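Local atomic coordinates of aldehyde dehydrogenase (Bartonella henselae, PDB entry 3I44), a protein that probably oxidises aldehydes to carboxylic acids using a nicotinamide adenine dinucleotide cofactor, NAD or NADP. Residues I46-E51 against I342-S347; M111-P116 against E198-S203. The protein carries 1 engineered substitution. All blocks are in the same frame, centred on the assembly; numbering follows the deposited sequence.

Interaction 1 of 2, residues I46-E51 against I342-S347; sequences IDPSTE and IGPVVS. With NA (sodium ion), chain B.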
loop_
_atom_site.group_PDB
_atom_site.type_symbol
_atom_site.label_atom_id
_atom_site.label_comp_id
_atom_site.label_asym_id
_atom_site.label_seq_id
_atom_site.Cartn_x
_atom_site.Cartn_y
_atom_site.Cartn_z
ATOM N N ILE A 46 -25.260 21.700 10.739
ATOM C CA ILE A 46 -25.156 22.972 11.443
ATOM C C ILE A 46 -24.229 23.964 10.717
ATOM O O ILE A 46 -23.150 23.589 10.248
ATOM C CB ILE A 46 -24.659 22.765 12.900
ATOM C CG1 ILE A 46 -25.635 21.874 13.692
ATOM C CG2 ILE A 46 -24.466 24.098 13.638
ATOM C CD1 ILE A 46 -27.084 22.318 13.630
ATOM N N ASP A 47 -24.695 25.209 10.588
ATOM C CA ASP A 47 -23.894 26.367 10.219
ATOM C C ASP A 47 -23.140 26.832 11.458
ATOM O O ASP A 47 -23.774 27.361 12.383
ATOM C CB ASP A 47 -24.819 27.472 9.728
ATOM C CG ASP A 47 -24.069 28.730 9.285
ATOM O OD1 ASP A 47 -22.943 28.988 9.789
ATOM O OD2 ASP A 47 -24.624 29.456 8.417
ATOM N N PRO A 48 -21.788 26.619 11.505
ATOM C CA PRO A 48 -21.013 26.887 12.702
ATOM C C PRO A 48 -20.842 28.377 13.034
ATOM O O PRO A 48 -20.371 28.688 14.112
ATOM C CB PRO A 48 -19.658 26.289 12.373
ATOM C CG PRO A 48 -19.532 26.536 10.891
ATOM C CD PRO A 48 -20.916 26.248 10.379
ATOM N N SER A 49 -21.195 29.256 12.100
ATOM C CA SER A 49 -21.106 30.684 12.312
ATOM C C SER A 49 -22.281 31.143 13.206
ATOM O O SER A 49 -22.150 32.136 13.940
ATOM C CB SER A 49 -21.078 31.443 10.963
ATOM O OG SER A 49 -19.813 31.288 10.286
ATOM N N THR A 50 -23.387 30.389 13.167
ATOM C CA THR A 50 -24.616 30.706 13.921
ATOM C C THR A 50 -25.076 29.647 14.946
ATOM O O THR A 50 -25.865 29.962 15.834
ATOM C CB THR A 50 -25.807 30.895 12.969
ATOM O OG1 THR A 50 -26.000 29.688 12.216
ATOM C CG2 THR A 50 -25.585 32.079 12.021
ATOM N N GLU A 51 -24.607 28.410 14.833
ATOM C CA GLU A 51 -25.116 27.276 15.637
ATOM C C GLU A 51 -26.498 26.781 15.212
ATOM O O GLU A 51 -27.080 25.940 15.881
ATOM C CB GLU A 51 -25.095 27.557 17.149
ATOM C CG GLU A 51 -23.743 27.961 17.633
ATOM C CD GLU A 51 -23.582 27.959 19.160
ATOM O OE1 GLU A 51 -24.055 27.036 19.860
ATOM O OE2 GLU A 51 -22.905 28.879 19.645
ATOM N N ILE A 342 -10.458 35.009 10.110
ATOM C CA ILE A 342 -10.738 33.570 10.168
ATOM C C ILE A 342 -12.195 33.350 10.644
ATOM O O ILE A 342 -12.815 34.241 11.271
ATOM C CB ILE A 342 -9.703 32.768 11.017
ATOM C CG1 ILE A 342 -9.833 33.051 12.525
ATOM C CG2 ILE A 342 -8.229 33.067 10.525
ATOM C CD1 ILE A 342 -8.823 32.294 13.355
ATOM N N GLY A 343 -12.761 32.211 10.267
ATOM C CA GLY A 343 -14.144 31.860 10.600
ATOM C C GLY A 343 -14.179 31.059 11.890
ATOM O O GLY A 343 -13.146 30.916 12.582
ATOM N N PRO A 344 -15.371 30.521 12.229
ATOM C CA PRO A 344 -15.416 29.597 13.350
ATOM C C PRO A 344 -14.737 28.271 12.994
ATOM O O PRO A 344 -14.461 27.995 11.799
ATOM C CB PRO A 344 -16.907 29.381 13.544
ATOM C CG PRO A 344 -17.474 29.547 12.238
ATOM C CD PRO A 344 -16.685 30.629 11.573
ATOM N N VAL A 345 -14.444 27.464 14.009
ATOM C CA VAL A 345 -14.175 26.052 13.755
ATOM C C VAL A 345 -15.514 25.342 13.474
ATOM O O VAL A 345 -16.604 25.902 13.678
ATOM C CB VAL A 345 -13.352 25.373 14.866
ATOM C CG1 VAL A 345 -12.016 26.108 15.054
ATOM C CG2 VAL A 345 -14.161 25.264 16.177
ATOM N N VAL A 346 -15.435 24.126 12.958
ATOM C CA VAL A 346 -16.570 23.539 12.228
ATOM C C VAL A 346 -17.718 23.089 13.132
ATOM O O VAL A 346 -18.871 23.106 12.702
ATOM C CB VAL A 346 -16.140 22.316 11.354
ATOM C CG1 VAL A 346 -15.636 21.164 12.217
ATOM C CG2 VAL A 346 -17.309 21.847 10.452
ATOM N N SER A 347 -17.390 22.672 14.349
ATOM C CA SER A 347 -18.373 22.041 15.252
ATOM C C SER A 347 -18.143 22.292 16.730
ATOM O O SER A 347 -17.039 22.696 17.192
ATOM C CB SER A 347 -18.432 20.515 15.017
ATOM O OG SER A 347 -17.335 19.847 15.627
HETATM NA NA NA B . -21.662 21.721 9.504
HETATM O O HOH W 1 -23.001 19.961 10.970
HETATM O O HOH W 2 -20.807 21.757 11.343
#
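The turn following strand 42-47 packs its Pro48 and Ser49 against Pro344, Val345 and Val346 of the loop before helix 348-363, beside a bound sodium ion. The two proline rings meet at about a right angle, with CG of Pro48 3.9 Å from CG of Pro344. On the same ring of Pro48, CB lies close to Val345 O and Val346 O, each at 3.3 Å, so this one carbon sits against two backbone carbonyl oxygens while its neighbour CG meets Pro344. Pro344 in turn reaches the hydroxyl of Ser49, whose OG is 3.4 Å from Pro344 CD. The hydrogen-bond partner of that hydroxyl is the backbone N of Gly335. No direct hydrogen bond joins the two segments. The turn is held from within: Ser49 N donates to Asp47 OD1 at 2.9 Å, approaching that oxygen almost in line with its C-O bond, and Asp47 O accepts from both Thr50 N and Glu51 N. Metal and solvent supply the polar link. Ile46 O coordinates the sodium ion at 2.5 Å. One of the waters on that ion donates a hydrogen bond of 2.7 Å to Val346 O. Proline packing thus accompanies an Asx turn at the edge of a sodium site built from backbone carbonyls and water.

Interaction 2 of 2, residues M111-P116 against E198-S203; sequences MEMGAP and EIAPLS. With NA (sodium ion), chain B.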
loop_
_atom_site.group_PDB
_atom_site.type_symbol
_atom_site.label_atom_id
_atom_site.label_comp_id
_atom_site.label_asym_id
_atom_site.label_seq_id
_atom_site.Cartn_x
_atom_site.Cartn_y
_atom_site.Cartn_z
ATOM N N MET A 111 -21.178 28.222 4.351
ATOM C CA MET A 111 -22.313 27.932 5.239
ATOM C C MET A 111 -22.157 26.688 6.102
ATOM O O MET A 111 -22.418 26.746 7.295
ATOM C CB MET A 111 -23.610 27.798 4.426
ATOM C CG MET A 111 -24.809 27.374 5.254
ATOM S SD MET A 111 -26.359 27.509 4.305
ATOM C CE MET A 111 -26.382 25.996 3.394
ATOM N N GLU A 112 -21.751 25.571 5.495
ATOM C CA GLU A 112 -21.707 24.251 6.168
ATOM C C GLU A 112 -20.490 24.038 7.070
ATOM O O GLU A 112 -20.586 23.296 8.049
ATOM C CB GLU A 112 -21.809 23.113 5.126
ATOM C CG GLU A 112 -20.517 22.890 4.314
ATOM C CD GLU A 112 -20.603 21.785 3.232
ATOM O OE1 GLU A 112 -21.664 21.201 3.065
ATOM O OE2 GLU A 112 -19.566 21.469 2.590
ATOM N N MET A 113 -19.339 24.671 6.764
ATOM C CA MET A 113 -18.155 24.479 7.603
ATOM C C MET A 113 -17.467 25.748 8.097
ATOM O O MET A 113 -16.495 25.681 8.843
ATOM C CB MET A 113 -17.172 23.459 6.977
ATOM C CG MET A 113 -16.712 23.726 5.565
ATOM S SD MET A 113 -15.569 25.107 5.545
ATOM C CE MET A 113 -14.248 24.535 6.647
ATOM N N GLY A 114 -17.970 26.909 7.688
ATOM C CA GLY A 114 -17.590 28.180 8.292
ATOM C C GLY A 114 -16.510 28.968 7.581
ATOM O O GLY A 114 -16.095 30.023 8.101
ATOM N N ALA A 115 -16.030 28.483 6.422
ATOM C CA ALA A 115 -14.988 29.206 5.696
ATOM C C ALA A 115 -15.425 30.630 5.346
ATOM O O ALA A 115 -16.450 30.808 4.702
ATOM C CB ALA A 115 -14.563 28.446 4.426
ATOM N N PRO A 116 -14.654 31.656 5.754
ATOM C CA PRO A 116 -15.029 32.993 5.291
ATOM C C PRO A 116 -15.148 33.052 3.765
ATOM O O PRO A 116 -14.299 32.519 3.072
ATOM C CB PRO A 116 -13.899 33.885 5.782
ATOM C CG PRO A 116 -13.363 33.150 7.020
ATOM C CD PRO A 116 -13.499 31.685 6.669
ATOM N N GLU A 198 -20.499 13.934 7.218
ATOM C CA GLU A 198 -21.885 14.181 7.595
ATOM C C GLU A 198 -22.038 15.564 8.237
ATOM O O GLU A 198 -23.133 16.100 8.267
ATOM C CB GLU A 198 -22.445 13.058 8.502
ATOM C CG GLU A 198 -21.884 13.018 9.918
ATOM C CD GLU A 198 -20.580 12.254 10.060
ATOM O OE1 GLU A 198 -19.845 12.018 9.064
ATOM O OE2 GLU A 198 -20.285 11.893 11.204
ATOM N N ILE A 199 -20.946 16.173 8.701
ATOM C CA ILE A 199 -21.038 17.547 9.190
ATOM C C ILE A 199 -20.810 18.610 8.114
ATOM O O ILE A 199 -21.037 19.783 8.393
ATOM C CB ILE A 199 -20.184 17.805 10.451
ATOM C CG1 ILE A 199 -18.719 17.898 10.138
ATOM C CG2 ILE A 199 -20.427 16.686 11.565
ATOM C CD1 ILE A 199 -17.877 18.330 11.358
ATOM N N ALA A 200 -20.393 18.222 6.898
ATOM C CA ALA A 200 -20.265 19.175 5.765
ATOM C C ALA A 200 -20.502 18.471 4.421
ATOM O O ALA A 200 -19.593 18.396 3.579
ATOM C CB ALA A 200 -18.865 19.831 5.773
ATOM N N PRO A 201 -21.708 17.893 4.227
ATOM C CA PRO A 201 -21.981 17.058 3.062
ATOM C C PRO A 201 -22.516 17.818 1.859
ATOM O O PRO A 201 -22.554 17.268 0.745
ATOM C CB PRO A 201 -23.093 16.142 3.576
ATOM C CG PRO A 201 -23.884 17.037 4.416
ATOM C CD PRO A 201 -22.874 17.948 5.121
ATOM N N LEU A 202 -22.971 19.041 2.076
ATOM C CA LEU A 202 -23.689 19.757 1.040
ATOM C C LEU A 202 -22.806 20.058 -0.187
ATOM O O LEU A 202 -23.273 19.970 -1.321
ATOM C CB LEU A 202 -24.340 21.029 1.591
ATOM C CG LEU A 202 -25.364 20.893 2.739
ATOM C CD1 LEU A 202 -25.831 22.269 3.176
ATOM C CD2 LEU A 202 -26.569 19.997 2.399
ATOM N N SER A 203 -21.532 20.356 0.038
ATOM C CA SER A 203 -20.641 20.671 -1.063
ATOM C C SER A 203 -20.518 19.468 -1.986
ATOM O O SER A 203 -20.586 19.626 -3.192
ATOM C CB SER A 203 -19.285 21.161 -0.565
ATOM O OG SER A 203 -18.738 20.338 0.448
HETATM NA NA NA B . -21.662 21.721 9.504
HETATM O O HOH W 2 -20.807 21.757 11.343
HETATM O O HOH W 1 -23.001 19.961 10.970
#
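This is a buried polar contact between the C-terminal end of helix 102-113 and the start of helix 202-213, in which the carboxylate of Glu112 receives the first turn of the second helix. Ser203 OG donates to Glu112 OE2 over 2.6 Å, using the syn lone pair of that oxygen. Ser203 N donates to OE1 of Glu112 at 3.1 Å, also from the syn side but 30° out of the carboxylate plane, and Leu202 N adds a weak, bent bond to the same OE1. The carboxylate is therefore gripped by backbone and side chain together, and the positive end of the helix dipole would probably stabilise its negative charge. With chi1 at 75° and a straight chain after CG, the side chain of Glu112 runs past Ala200, whose CB is 3.6 Å from Glu112 CD. Pro174 of helix 174-188 also touches this side chain. Away from the carboxylate, the methyl end of Met111 meets Leu202, CE to CD1 3.8 Å, and Met113 CB lies 4.2 Å from Ala200 CB. The backbones meet at the metal: Glu112 O binds sodium at 2.4 Å and Ile199 O at 2.3 Å. One glutamate thus serves two ends, its side chain accepting N-H and O-H groups at the N-terminal end of helix 202-213 and its carbonyl contributing to a backbone-lined sodium site.

How the interactions relate
From the N terminus, the chain passes first through 46-51, then 111-116, then 198-203 and finally 342-347. Interaction 2 closes a loop of 81 residues that is nested inside the 290-residue loop closed by interaction 1. Their centres are 9 Å apart and they touch directly: Pro48 CG lies 3.6 Å from Met113 C, and Asp47 CG 3.3 Å from Met111 O. One sodium ion takes carbonyl oxygens from three of the four segments, whereas 342-347 reaches it through a water. Strand 42-47, the end of helix 102-113 and the loop leading into helix 202-213 thereby meet at the metal itself, with the loop before helix 348-363 joined in the second shell.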